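Local coordinates for 11S globulin seed storage protein (PDB 3QAC), which probably serves as a nutrient store in the seed, made as a single precursor that yields acidic and basic chains joined by a disulfide, at residues V52-I57 with I347-R352; Y75-N80 with L372-L377; K296-T301 with L307-S312; I357-V360 with S366-D369; M407-S410 with S416-R419. All blocks are in the same frame, centred on the assembly; numbering follows the deposited sequence.

In the fold
Contacts 1 and 2 join the two cupin domains of the chain, and their centres lie about 4 Å apart. Along the chain they cross, since their segments alternate. The other three lie within the C-terminal cupin range. Contact 3 is a hairpin at the edge of the sheet that also holds strand 346-351 of contact 1; it is nested inside the loops closed by contacts 1 and 2. Contact 4 is a hairpin of the other sheet and shares strand 366-373 with contact 2. Contact 5 follows last and packs against contact 3 through Phe408 and Leu307. Contacts 4 and 5, with centres about 18 Å apart, both touch the second subunit, so they link the domain to the assembly.

Contact 1: residues V52-I57 with I347-R352; sequences VIRRTI and IMYCVR
Arg54 and Tyr349 meet at their polar ends, with the arginine chain crossing the tyrosine at about a right angle. Arg54 NH2 donates to Tyr349 OH over 2.9 Å, at an N-H...O angle of 151°. The hydroxyl lies in the guanidinium plane, and NH2 in turn sits at the edge of the ring, near its plane. The planes are 60° apart, and each group meets the other at its edge. The Arg54 chain runs out extended and then bends at chi3 (63°), which swings the guanidinium round to the hydroxyl. Its NH1 forms a salt bridge with Glu36, while Tyr349 OH also bonds to Glu77. Each of these buried polar groups therefore has more than one partner. A leucine in place of Arg54 would probably leave Glu36 without its charge mate and take one partner from the tyrosine hydroxyl.

The other half of the contact is looser. Val52 and Ile347 slide past each other in opposite directions and touch through their CG2 methyls at 4.0 Å. Even here the backbones are 8.9 Å apart, between Val52 CA and Ile347 CA. Leu377 packs on both residues. All four touching residues are buried, so the looser part is not a solvent side. The arrangement is that of two cupin beta-sheets, one from each domain of a bicupin seed globulin, meeting through their side chains.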
# COMPACT_ATOMS: atom_id res chain seq x y z
N VAL A 52 10.31 -18.17 3.22
CA VAL A 52 10.34 -19.23 2.25
C VAL A 52 10.25 -20.55 2.99
O VAL A 52 10.91 -20.76 4.03
CB VAL A 52 11.62 -19.15 1.37
CG1 VAL A 52 11.67 -20.30 0.38
CG2 VAL A 52 11.67 -17.83 0.63
N ILE A 53 9.39 -21.42 2.47
CA ILE A 53 9.37 -22.81 2.88
C ILE A 53 9.47 -23.75 1.69
O ILE A 53 9.21 -23.37 0.54
CB ILE A 53 8.12 -23.16 3.67
CG1 ILE A 53 6.88 -22.95 2.82
CG2 ILE A 53 8.07 -22.34 4.96
CD1 ILE A 53 5.64 -23.61 3.42
N ARG A 54 9.87 -24.98 1.97
CA ARG A 54 9.87 -26.01 0.96
C ARG A 54 9.21 -27.21 1.60
O ARG A 54 9.58 -27.62 2.69
CB ARG A 54 11.29 -26.32 0.50
CG ARG A 54 11.40 -27.59 -0.33
CD ARG A 54 12.82 -27.79 -0.83
NE ARG A 54 13.77 -27.99 0.26
CZ ARG A 54 15.02 -27.54 0.26
NH1 ARG A 54 15.81 -27.75 1.30
NH2 ARG A 54 15.48 -26.86 -0.79
N ARG A 55 8.18 -27.74 0.95
CA ARG A 55 7.49 -28.90 1.48
C ARG A 55 7.77 -30.05 0.56
O ARG A 55 7.69 -29.92 -0.66
CB ARG A 55 5.98 -28.69 1.58
CG ARG A 55 5.55 -27.50 2.41
CD ARG A 55 4.04 -27.49 2.59
NE ARG A 55 3.56 -26.30 3.28
CZ ARG A 55 3.61 -26.13 4.60
NH1 ARG A 55 4.15 -27.06 5.39
NH2 ARG A 55 3.14 -25.01 5.14
N THR A 56 8.12 -31.17 1.18
CA THR A 56 8.31 -32.40 0.47
C THR A 56 7.22 -33.33 0.95
O THR A 56 7.19 -33.73 2.10
CB THR A 56 9.67 -32.99 0.80
OG1 THR A 56 10.68 -32.08 0.37
CG2 THR A 56 9.86 -34.32 0.10
N ILE A 57 6.29 -33.61 0.06
CA ILE A 57 5.17 -34.46 0.40
C ILE A 57 5.42 -35.80 -0.24
O ILE A 57 5.47 -35.91 -1.48
CB ILE A 57 3.86 -33.90 -0.18
CG1 ILE A 57 3.69 -32.44 0.23
CG2 ILE A 57 2.68 -34.75 0.25
CD1 ILE A 57 2.46 -31.79 -0.36
N ILE A 347 13.80 -13.25 -4.84
CA ILE A 347 14.23 -14.38 -4.05
C ILE A 347 14.58 -15.46 -5.04
O ILE A 347 13.71 -16.17 -5.52
CB ILE A 347 13.19 -14.87 -3.02
CG1 ILE A 347 12.99 -13.83 -1.93
CG2 ILE A 347 13.68 -16.14 -2.34
CD1 ILE A 347 12.39 -12.49 -2.44
N MET A 348 15.86 -15.53 -5.37
CA MET A 348 16.32 -16.52 -6.32
C MET A 348 16.72 -17.83 -5.66
O MET A 348 17.73 -17.92 -4.97
CB MET A 348 17.50 -16.02 -7.12
CG MET A 348 18.13 -17.18 -7.84
SD MET A 348 19.42 -16.67 -8.91
CE MET A 348 20.47 -15.86 -7.73
N TYR A 349 15.90 -18.83 -5.91
CA TYR A 349 16.10 -20.18 -5.43
C TYR A 349 16.76 -21.02 -6.50
O TYR A 349 16.29 -21.06 -7.66
CB TYR A 349 14.73 -20.76 -5.20
CG TYR A 349 14.71 -22.18 -4.76
CD1 TYR A 349 15.02 -22.52 -3.44
CD2 TYR A 349 14.35 -23.19 -5.63
CE1 TYR A 349 14.98 -23.82 -3.02
CE2 TYR A 349 14.31 -24.51 -5.21
CZ TYR A 349 14.63 -24.81 -3.90
OH TYR A 349 14.59 -26.11 -3.46
N CYS A 350 17.83 -21.72 -6.14
CA CYS A 350 18.48 -22.58 -7.11
C CYS A 350 17.80 -23.93 -7.18
O CYS A 350 17.71 -24.65 -6.19
CB CYS A 350 19.96 -22.78 -6.80
SG CYS A 350 20.69 -23.92 -7.99
N VAL A 351 17.34 -24.25 -8.38
CA VAL A 351 16.63 -25.49 -8.63
C VAL A 351 17.58 -26.63 -8.94
O VAL A 351 17.44 -27.72 -8.39
CB VAL A 351 15.60 -25.34 -9.77
CG1 VAL A 351 14.95 -26.67 -10.09
CG2 VAL A 351 14.54 -24.32 -9.39
N ARG A 352 18.53 -26.40 -9.85
CA ARG A 352 19.58 -27.40 -10.11
C ARG A 352 20.83 -26.75 -10.67
O ARG A 352 20.82 -25.57 -11.03
CB ARG A 352 19.09 -28.50 -11.05
CG ARG A 352 18.87 -28.04 -12.48
CD ARG A 352 19.02 -29.20 -13.47
NE ARG A 352 20.38 -29.73 -13.47
CZ ARG A 352 21.40 -29.18 -14.12
NH1 ARG A 352 22.61 -29.73 -14.05
NH2 ARG A 352 21.23 -28.07 -14.83

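Contact 2: residues Y75-N80 with L372-L377; sequences YIEQGN and LSRGQL
Glu77 and Arg374 carry this contact through opposite charges. Glu77 OE1 and Arg374 NE form a salt bridge at 3.4 Å. Its hydrogen bond is weak, because it is long, although the N-H...O angle of 165° is nearly straight. OE1 comes to the edge of the guanidinium, near its plane. The carboxylate and guanidinium planes stand 87° apart, so the acid does not lie flat alongside the arginine in a paired, two-bond grip. Arg374 reaches the acid by a sharp bend at chi2 (19°), while Glu77 stays extended beyond CG.

Among hydrogen bonds outside this pair, the other oxygen of the acid, OE2, has a firmer partner in Tyr349 OH. That bond probably sets the turn of the carboxylate. Arg374 NH2 lies close to the like-charged Arg54 NH2, and the acid would help to offset the two charges.

Backbone and side-chain bonds within 372-377 shape the turn that presents Arg374. Ser373 to Gln376 is a type II beta turn, closed by Gln376 N to Ser373 O at 3.0 Å. Gln376 OE1 also takes the N-H of Ser373 at 3.0 Å, the donor standing above the plane of the Gln376 amide. Gly375 has positive phi, as suits this turn.

Glu77 lies at the end of strand 72-78, where Glu77 and Gln78 form a classic bulge opposite Val159 of strand 158-164. The turn links strands 366-373 and 377-380, and Arg374 packs on Tyr349 of strand 346-351.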
# COMPACT_ATOMS: atom_id res chain seq x y z
N TYR A 75 6.22 -22.82 -6.44
CA TYR A 75 6.82 -23.51 -7.56
C TYR A 75 6.91 -24.99 -7.22
O TYR A 75 7.41 -25.37 -6.16
CB TYR A 75 8.19 -22.95 -7.89
CG TYR A 75 8.91 -23.70 -8.98
CD1 TYR A 75 8.54 -23.57 -10.30
CD2 TYR A 75 9.99 -24.52 -8.68
CE1 TYR A 75 9.19 -24.25 -11.30
CE2 TYR A 75 10.65 -25.21 -9.67
CZ TYR A 75 10.25 -25.07 -10.98
OH TYR A 75 10.91 -25.74 -11.97
N ILE A 76 6.39 -25.81 -8.13
CA ILE A 76 6.45 -27.25 -7.98
C ILE A 76 7.79 -27.67 -8.55
O ILE A 76 7.99 -27.70 -9.76
CB ILE A 76 5.31 -27.94 -8.76
CG1 ILE A 76 3.95 -27.48 -8.21
CG2 ILE A 76 5.44 -29.43 -8.69
CD1 ILE A 76 3.84 -27.51 -6.69
N GLU A 77 8.73 -27.96 -7.65
CA GLU A 77 10.09 -28.23 -8.06
C GLU A 77 10.15 -29.62 -8.64
O GLU A 77 10.92 -29.91 -9.56
CB GLU A 77 11.02 -28.16 -6.85
CG GLU A 77 12.47 -28.35 -7.22
CD GLU A 77 13.36 -28.65 -6.02
OE1 GLU A 77 13.93 -29.76 -5.99
OE2 GLU A 77 13.47 -27.78 -5.13
N GLN A 78 9.32 -30.50 -8.09
CA GLN A 78 9.41 -31.91 -8.40
C GLN A 78 8.07 -32.56 -8.19
O GLN A 78 7.33 -32.20 -7.28
CB GLN A 78 10.42 -32.57 -7.48
CG GLN A 78 10.84 -33.98 -7.89
CD GLN A 78 11.84 -34.60 -6.92
OE1 GLN A 78 11.47 -35.06 -5.84
NE2 GLN A 78 13.12 -34.60 -7.30
N GLY A 79 7.77 -33.53 -9.04
CA GLY A 79 6.60 -34.35 -8.86
C GLY A 79 5.34 -33.80 -9.49
O GLY A 79 5.35 -32.79 -10.21
N ASN A 80 4.25 -34.49 -9.22
CA ASN A 80 2.94 -34.01 -9.56
C ASN A 80 1.97 -34.44 -8.48
O ASN A 80 2.29 -35.27 -7.62
CB ASN A 80 2.49 -34.51 -10.94
CG ASN A 80 3.13 -35.84 -11.31
OD1 ASN A 80 2.81 -36.89 -10.74
ND2 ASN A 80 4.05 -35.79 -12.28
N LEU A 372 25.91 -20.73 -5.91
CA LEU A 372 24.63 -21.27 -5.45
C LEU A 372 24.44 -22.62 -6.09
O LEU A 372 24.75 -22.80 -7.27
CB LEU A 372 23.48 -20.39 -5.91
CG LEU A 372 22.74 -19.35 -5.08
CD1 LEU A 372 21.32 -19.26 -5.68
CD2 LEU A 372 22.71 -19.69 -3.62
N SER A 373 23.89 -23.56 -5.32
CA SER A 373 23.54 -24.87 -5.88
C SER A 373 22.20 -25.34 -5.34
O SER A 373 21.53 -24.60 -4.61
CB SER A 373 24.62 -25.91 -5.59
OG SER A 373 25.09 -25.81 -4.25
N ARG A 374 21.84 -26.56 -5.70
CA ARG A 374 20.52 -27.11 -5.40
C ARG A 374 20.04 -26.69 -4.01
O ARG A 374 20.75 -26.87 -3.03
CB ARG A 374 20.53 -28.64 -5.54
CG ARG A 374 19.25 -29.39 -5.09
CD ARG A 374 18.03 -28.46 -5.01
NE ARG A 374 16.84 -28.99 -4.33
CZ ARG A 374 16.76 -29.40 -3.05
NH1 ARG A 374 17.84 -29.42 -2.27
NH2 ARG A 374 15.60 -29.83 -2.57
N GLY A 375 18.84 -26.13 -3.95
CA GLY A 375 18.13 -25.97 -2.70
C GLY A 375 18.54 -24.76 -1.92
O GLY A 375 17.99 -24.50 -0.85
N GLN A 376 19.52 -24.02 -2.42
CA GLN A 376 19.91 -22.76 -1.79
C GLN A 376 19.23 -21.60 -2.49
O GLN A 376 18.93 -21.66 -3.69
CB GLN A 376 21.40 -22.56 -1.89
CG GLN A 376 22.23 -23.74 -1.41
CD GLN A 376 23.72 -23.43 -1.45
OE1 GLN A 376 24.22 -22.88 -2.43
NE2 GLN A 376 24.43 -23.78 -0.39
N LEU A 377 19.03 -20.51 -1.75
CA LEU A 377 18.49 -19.32 -2.35
C LEU A 377 19.29 -18.15 -1.89
O LEU A 377 19.89 -18.18 -0.82
CB LEU A 377 17.02 -19.14 -1.99
CG LEU A 377 16.71 -18.97 -0.49
CD1 LEU A 377 17.00 -17.54 -0.05
CD2 LEU A 377 15.25 -19.33 -0.20

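Contact 3: residues K296-T301 with L307-S312; sequences KADVYT and LTTVNS
The backbones of Val299 and Leu307 run antiparallel as a hydrogen-bonded pair, their CA atoms 5.0 Å apart. Leu307 N donates to Val299 O at 3.0 Å. In return Leu307 O accepts twice, from Val299 N at 3.2 Å and from Asp298 N at 2.9 Å, both in its carbonyl plane. Asp298 and Val299 thus both face Leu307, which makes a classic beta bulge. The pair belongs to the hairpin of strands 299-301 and 305-310, and strand 299-301 is the outermost of its sheet within this chain. The hairpin lies in the C-terminal cupin domain.

From the bulge itself, the side chain of Asp298 reaches on to Thr309 and does the work of a further backbone rung. Its CG lies beside its own backbone N (chi1 -40°), which carries the carboxylate across. Asp298 OD2 accepts from Thr309 N at 2.6 Å, a short bond bent to 136°, through its syn lone pair, on the side of the other oxygen. Thr309 OG1 stands 3.2 Å from both Asp298 OD1 and Asp298 OD2; each bond is weak, and which oxygen receives the proton is not settled. The two side chains cross at about a right angle. A valine here has no hydroxyl, and the carboxylate of Asp298 would probably be freer to turn about its remaining bond to Thr309 N.

Val299 and Leu307 lie side by side and point the same way, touching through their CB atoms at 3.8 Å. Near the start of the hairpin, Thr308 OG1 lies against Ala297, 3.2 Å from its CA.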
# COMPACT_ATOMS: atom_id res chain seq x y z
N LYS A 296 6.85 -20.71 -23.98
CA LYS A 296 6.44 -19.54 -23.21
C LYS A 296 7.62 -18.64 -22.85
O LYS A 296 7.43 -17.47 -22.54
CB LYS A 296 5.62 -19.94 -21.99
CG LYS A 296 4.32 -20.65 -22.38
CD LYS A 296 3.38 -20.80 -21.18
CE LYS A 296 1.91 -20.78 -21.63
NZ LYS A 296 0.95 -20.60 -20.47
N ALA A 297 8.82 -19.19 -22.91
CA ALA A 297 10.02 -18.40 -22.68
C ALA A 297 9.97 -17.02 -23.34
O ALA A 297 9.55 -16.89 -24.50
CB ALA A 297 11.25 -19.17 -23.15
N ASP A 298 10.38 -15.99 -22.61
CA ASP A 298 10.43 -14.63 -23.16
C ASP A 298 11.79 -14.43 -23.76
O ASP A 298 12.00 -13.58 -24.63
CB ASP A 298 10.23 -13.58 -22.06
CG ASP A 298 9.19 -13.98 -21.05
OD1 ASP A 298 8.00 -13.63 -21.26
OD2 ASP A 298 9.57 -14.64 -20.05
N VAL A 299 12.73 -15.21 -23.26
CA VAL A 299 14.09 -15.11 -23.72
C VAL A 299 14.59 -16.51 -23.98
O VAL A 299 14.43 -17.40 -23.15
CB VAL A 299 14.98 -14.43 -22.66
CG1 VAL A 299 16.40 -14.31 -23.17
CG2 VAL A 299 14.42 -13.06 -22.29
N TYR A 300 15.13 -16.70 -25.18
CA TYR A 300 16.02 -17.81 -25.45
C TYR A 300 17.26 -17.27 -26.15
O TYR A 300 17.18 -16.32 -26.93
CB TYR A 300 15.38 -18.89 -26.31
CG TYR A 300 16.43 -19.86 -26.80
CD1 TYR A 300 16.69 -20.02 -28.16
CD2 TYR A 300 17.21 -20.56 -25.89
CE1 TYR A 300 17.68 -20.90 -28.60
CE2 TYR A 300 18.20 -21.43 -26.32
CZ TYR A 300 18.43 -21.60 -27.67
OH TYR A 300 19.43 -22.47 -28.07
N THR A 301 18.40 -17.86 -25.85
CA THR A 301 19.62 -17.57 -26.58
C THR A 301 20.31 -18.90 -26.81
O THR A 301 20.67 -19.59 -25.86
CB THR A 301 20.55 -16.57 -25.83
OG1 THR A 301 19.84 -15.35 -25.59
CG2 THR A 301 21.79 -16.27 -26.65
N LEU A 307 14.72 -17.78 -20.21
CA LEU A 307 14.12 -17.08 -19.10
C LEU A 307 12.63 -17.07 -19.38
O LEU A 307 12.22 -16.79 -20.49
CB LEU A 307 14.69 -15.67 -19.04
CG LEU A 307 14.42 -14.82 -17.81
CD1 LEU A 307 15.05 -15.47 -16.57
CD2 LEU A 307 15.00 -13.45 -18.06
N THR A 308 11.84 -17.42 -18.39
CA THR A 308 10.40 -17.51 -18.57
C THR A 308 9.72 -16.79 -17.43
O THR A 308 9.93 -17.13 -16.27
CB THR A 308 9.93 -18.97 -18.59
OG1 THR A 308 10.51 -19.63 -19.72
CG2 THR A 308 8.42 -19.05 -18.71
N THR A 309 8.92 -15.78 -17.76
CA THR A 309 8.31 -14.96 -16.72
C THR A 309 6.86 -15.32 -16.46
O THR A 309 6.12 -15.66 -17.37
CB THR A 309 8.40 -13.45 -17.03
OG1 THR A 309 7.54 -13.14 -18.13
CG2 THR A 309 9.81 -13.07 -17.38
N VAL A 310 6.49 -15.29 -15.19
CA VAL A 310 5.09 -15.35 -14.81
C VAL A 310 4.74 -14.00 -14.20
O VAL A 310 5.29 -13.61 -13.16
CB VAL A 310 4.84 -16.41 -13.75
CG1 VAL A 310 3.34 -16.60 -13.57
CG2 VAL A 310 5.50 -17.69 -14.14
N ASN A 311 3.84 -13.30 -14.87
CA ASN A 311 3.32 -12.04 -14.38
C ASN A 311 1.82 -11.95 -14.63
O ASN A 311 1.15 -12.97 -14.76
CB ASN A 311 4.06 -10.86 -14.99
CG ASN A 311 3.95 -10.81 -16.52
OD1 ASN A 311 3.05 -11.41 -17.11
ND2 ASN A 311 4.87 -10.09 -17.15
N SER A 312 1.30 -10.74 -14.65
CA SER A 312 -0.14 -10.51 -14.66
C SER A 312 -0.79 -10.82 -16.01
O SER A 312 -2.01 -10.88 -16.10
CB SER A 312 -0.43 -9.06 -14.29
OG SER A 312 -0.02 -8.78 -12.97

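Contact 4: residues I357-V360 with S366-D369; sequences IQIV and SVFD
Ile359 and Phe368 form the central hydrogen-bonded pair of this antiparallel hairpin. Ile359 N donates to Phe368 O at 3.0 Å. Ile359 O receives Val367 N at 2.7 Å, nearly straight at 170°, and a weak, bent bond from Phe368 N. Val367 and Phe368 thus both face Ile359, a classic beta bulge that shifts the register by one residue. Phe368 O is also reached weakly by Ser366 OG.

Polar side chains line the face of Gln358 and Asp369. Gln358 NE2 gives a weak but straight bond to Ser366 OG at 3.4 Å. Its OE1 has a stronger partner, Glu216 N of the second subunit. The Gln358 amide stacks on the Asp369 carboxylate with the planes 14° apart, yet the two are not hydrogen-bonded. The acid is satisfied elsewhere, by a salt bridge from OD1 to Arg356.

Apolar groups fill the other face. Phe368, with CG anti to N (chi1 -166°), sends its ring along the hairpin. Ile357 CB meets the ring edge in its plane, 3.8 Å from Phe368 CE1. Ile359 CB rests on Phe368 CB, and its CG2 touches Val367 CG2 at 3.7 Å.

Strand 354-360 lies between strands 366-373 and 385-391, with Ile386 against Ile357 and Ile359. Backbone bonds join Gln358 to Val387, Val360 to Ala385 and Val367 to Leu19. Gly214 of the second subunit packs on Gln358 and Ser366.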
# COMPACT_ATOMS: atom_id res chain seq x y z
N ILE A 357 27.42 -16.53 -8.42
CA ILE A 357 26.51 -15.42 -8.38
C ILE A 357 27.19 -14.26 -7.69
O ILE A 357 27.78 -14.41 -6.62
CB ILE A 357 25.19 -15.81 -7.67
CG1 ILE A 357 24.47 -16.87 -8.51
CG2 ILE A 357 24.30 -14.59 -7.46
CD1 ILE A 357 23.33 -17.54 -7.80
N GLN A 358 27.15 -13.11 -8.33
CA GLN A 358 27.71 -11.93 -7.69
C GLN A 358 26.69 -10.79 -7.66
O GLN A 358 26.02 -10.48 -8.67
CB GLN A 358 29.04 -11.52 -8.33
CG GLN A 358 29.72 -10.42 -7.52
CD GLN A 358 31.12 -10.06 -8.01
OE1 GLN A 358 31.49 -10.33 -9.16
NE2 GLN A 358 31.89 -9.42 -7.14
N ILE A 359 26.58 -10.18 -6.48
CA ILE A 359 25.57 -9.17 -6.20
C ILE A 359 26.25 -7.95 -5.60
O ILE A 359 27.12 -8.06 -4.73
CB ILE A 359 24.51 -9.71 -5.24
CG1 ILE A 359 23.92 -11.01 -5.77
CG2 ILE A 359 23.44 -8.65 -4.93
CD1 ILE A 359 22.91 -11.63 -4.84
N VAL A 360 25.84 -6.79 -6.10
CA VAL A 360 26.42 -5.51 -5.72
C VAL A 360 25.34 -4.60 -5.15
O VAL A 360 24.20 -4.59 -5.64
CB VAL A 360 27.02 -4.82 -6.95
CG1 VAL A 360 27.59 -3.44 -6.59
CG2 VAL A 360 28.07 -5.71 -7.61
N SER A 366 30.50 -5.40 -3.45
CA SER A 366 30.00 -6.76 -3.60
C SER A 366 29.43 -7.19 -2.26
O SER A 366 30.05 -6.97 -1.23
CB SER A 366 31.13 -7.70 -4.03
OG SER A 366 30.69 -9.05 -4.03
N VAL A 367 28.23 -7.75 -2.25
CA VAL A 367 27.66 -8.19 -0.98
C VAL A 367 27.50 -9.68 -1.06
O VAL A 367 27.05 -10.33 -0.13
CB VAL A 367 26.31 -7.52 -0.68
CG1 VAL A 367 26.53 -6.04 -0.37
CG2 VAL A 367 25.32 -7.73 -1.86
N PHE A 368 27.90 -10.21 -2.20
CA PHE A 368 27.73 -11.62 -2.46
C PHE A 368 28.61 -12.01 -3.63
O PHE A 368 28.59 -11.36 -4.67
CB PHE A 368 26.27 -11.93 -2.79
CG PHE A 368 25.96 -13.38 -2.76
CD1 PHE A 368 25.82 -14.10 -3.92
CD2 PHE A 368 25.85 -14.04 -1.54
CE1 PHE A 368 25.54 -15.45 -3.88
CE2 PHE A 368 25.59 -15.38 -1.48
CZ PHE A 368 25.44 -16.09 -2.66
N ASP A 369 29.39 -13.06 -3.43
CA ASP A 369 30.21 -13.62 -4.48
C ASP A 369 30.51 -15.06 -4.08
O ASP A 369 31.57 -15.36 -3.55
CB ASP A 369 31.50 -12.83 -4.68
CG ASP A 369 32.28 -13.28 -5.92
OD1 ASP A 369 31.75 -14.12 -6.70
OD2 ASP A 369 33.42 -12.80 -6.12

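Contact 5: residues M407-S410 with S416-R419; sequences MFQS and SAIR
Ser410, at the end of strand 408-410, and Ser416, just before helix 417-420, are brought together by the loop between them. The CB atoms of Ser410 and Ser416 are 4.3 Å apart and their hydroxyls serve different partners. Ser410 OG bonds to Thr448 OG1. Ser416 OG is turned into its own helix. It sits between its backbone N and carbonyl carbon (chi1 74°), and this puts it in reach of Arg419 N, in the first turn of the helix. Ser416 OG accepts from Arg419 N at 3.0 Å, almost straight at 168°. Ser416 is thus the N-cap of helix 417-420, and its hydroxyl also bonds to Gly413 O in the loop before it.

The cap is tied back to the strand by the backbone. Ala417 N, the first N-H of the helix, donates to Ser410 O at 2.8 Å, with an angle of 150°. Ser410 O also has a CA-H...O contact with Ser416 CA at 3.2 Å, so it faces the helix start from close by. This is a strand-to-helix connection, where strands of the C-terminal cupin give way to short helices.

Gln409 comes from the strand side. Its chain is extended beyond CG, and Gln409 CD comes 3.6 Å from Ala417 CB. Strand 335-341 lies antiparallel beside strand 408-410, with Tyr340 touching Gln409. Pro88 of the second subunit packs on Gln409, and Phe224 of that subunit packs on Ile418.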
# COMPACT_ATOMS: atom_id res chain seq x y z
N MET A 407 10.19 -6.06 -13.39
CA MET A 407 10.89 -5.84 -14.63
C MET A 407 12.34 -5.75 -14.25
O MET A 407 12.66 -5.17 -13.22
CB MET A 407 10.48 -4.48 -15.18
CG MET A 407 10.60 -4.35 -16.66
SD MET A 407 8.94 -4.36 -17.35
CE MET A 407 8.89 -5.98 -18.13
N PHE A 408 13.23 -6.28 -15.07
CA PHE A 408 14.63 -6.08 -14.80
C PHE A 408 15.27 -5.38 -15.96
O PHE A 408 14.66 -5.25 -17.01
CB PHE A 408 15.33 -7.39 -14.47
CG PHE A 408 15.47 -8.31 -15.64
CD1 PHE A 408 16.48 -8.13 -16.57
CD2 PHE A 408 14.62 -9.38 -15.80
CE1 PHE A 408 16.62 -9.00 -17.64
CE2 PHE A 408 14.75 -10.25 -16.88
CZ PHE A 408 15.75 -10.06 -17.79
N GLN A 409 16.50 -4.93 -15.78
CA GLN A 409 17.24 -4.32 -16.86
C GLN A 409 18.62 -4.92 -16.91
O GLN A 409 19.38 -4.85 -15.93
CB GLN A 409 17.35 -2.80 -16.68
CG GLN A 409 18.48 -2.21 -17.52
CD GLN A 409 18.25 -0.75 -17.90
OE1 GLN A 409 17.56 -0.45 -18.87
NE2 GLN A 409 18.85 0.16 -17.15
N SER A 410 18.95 -5.51 -18.05
CA SER A 410 20.31 -5.94 -18.30
C SER A 410 21.20 -4.72 -18.42
O SER A 410 20.77 -3.66 -18.85
CB SER A 410 20.38 -6.78 -19.57
OG SER A 410 19.47 -7.86 -19.49
N SER A 416 19.90 -3.41 -23.32
CA SER A 416 20.64 -3.24 -22.06
C SER A 416 20.75 -1.75 -21.75
O SER A 416 20.48 -0.90 -22.62
CB SER A 416 22.04 -3.83 -22.17
OG SER A 416 22.89 -3.01 -22.96
N ALA A 417 21.14 -1.43 -20.53
CA ALA A 417 21.29 -0.04 -20.16
C ALA A 417 22.34 0.58 -21.06
O ALA A 417 22.12 1.63 -21.65
CB ALA A 417 21.70 0.09 -18.73
N ILE A 418 23.48 -0.08 -21.18
CA ILE A 418 24.59 0.46 -21.96
C ILE A 418 24.18 0.72 -23.41
O ILE A 418 24.42 1.80 -23.95
CB ILE A 418 25.80 -0.49 -21.93
CG1 ILE A 418 26.33 -0.63 -20.50
CG2 ILE A 418 26.88 -0.02 -22.85
CD1 ILE A 418 26.57 0.70 -19.78
N ARG A 419 23.56 -0.27 -24.04
CA ARG A 419 23.17 -0.13 -25.44
C ARG A 419 22.11 0.96 -25.65
O ARG A 419 22.06 1.57 -26.71
CB ARG A 419 22.66 -1.46 -25.97
CG ARG A 419 22.29 -1.40 -27.41
CD ARG A 419 22.66 -2.69 -28.09
NE ARG A 419 21.87 -2.87 -29.30
CZ ARG A 419 22.07 -3.85 -30.16
NH1 ARG A 419 21.30 -3.95 -31.24
NH2 ARG A 419 23.06 -4.73 -29.94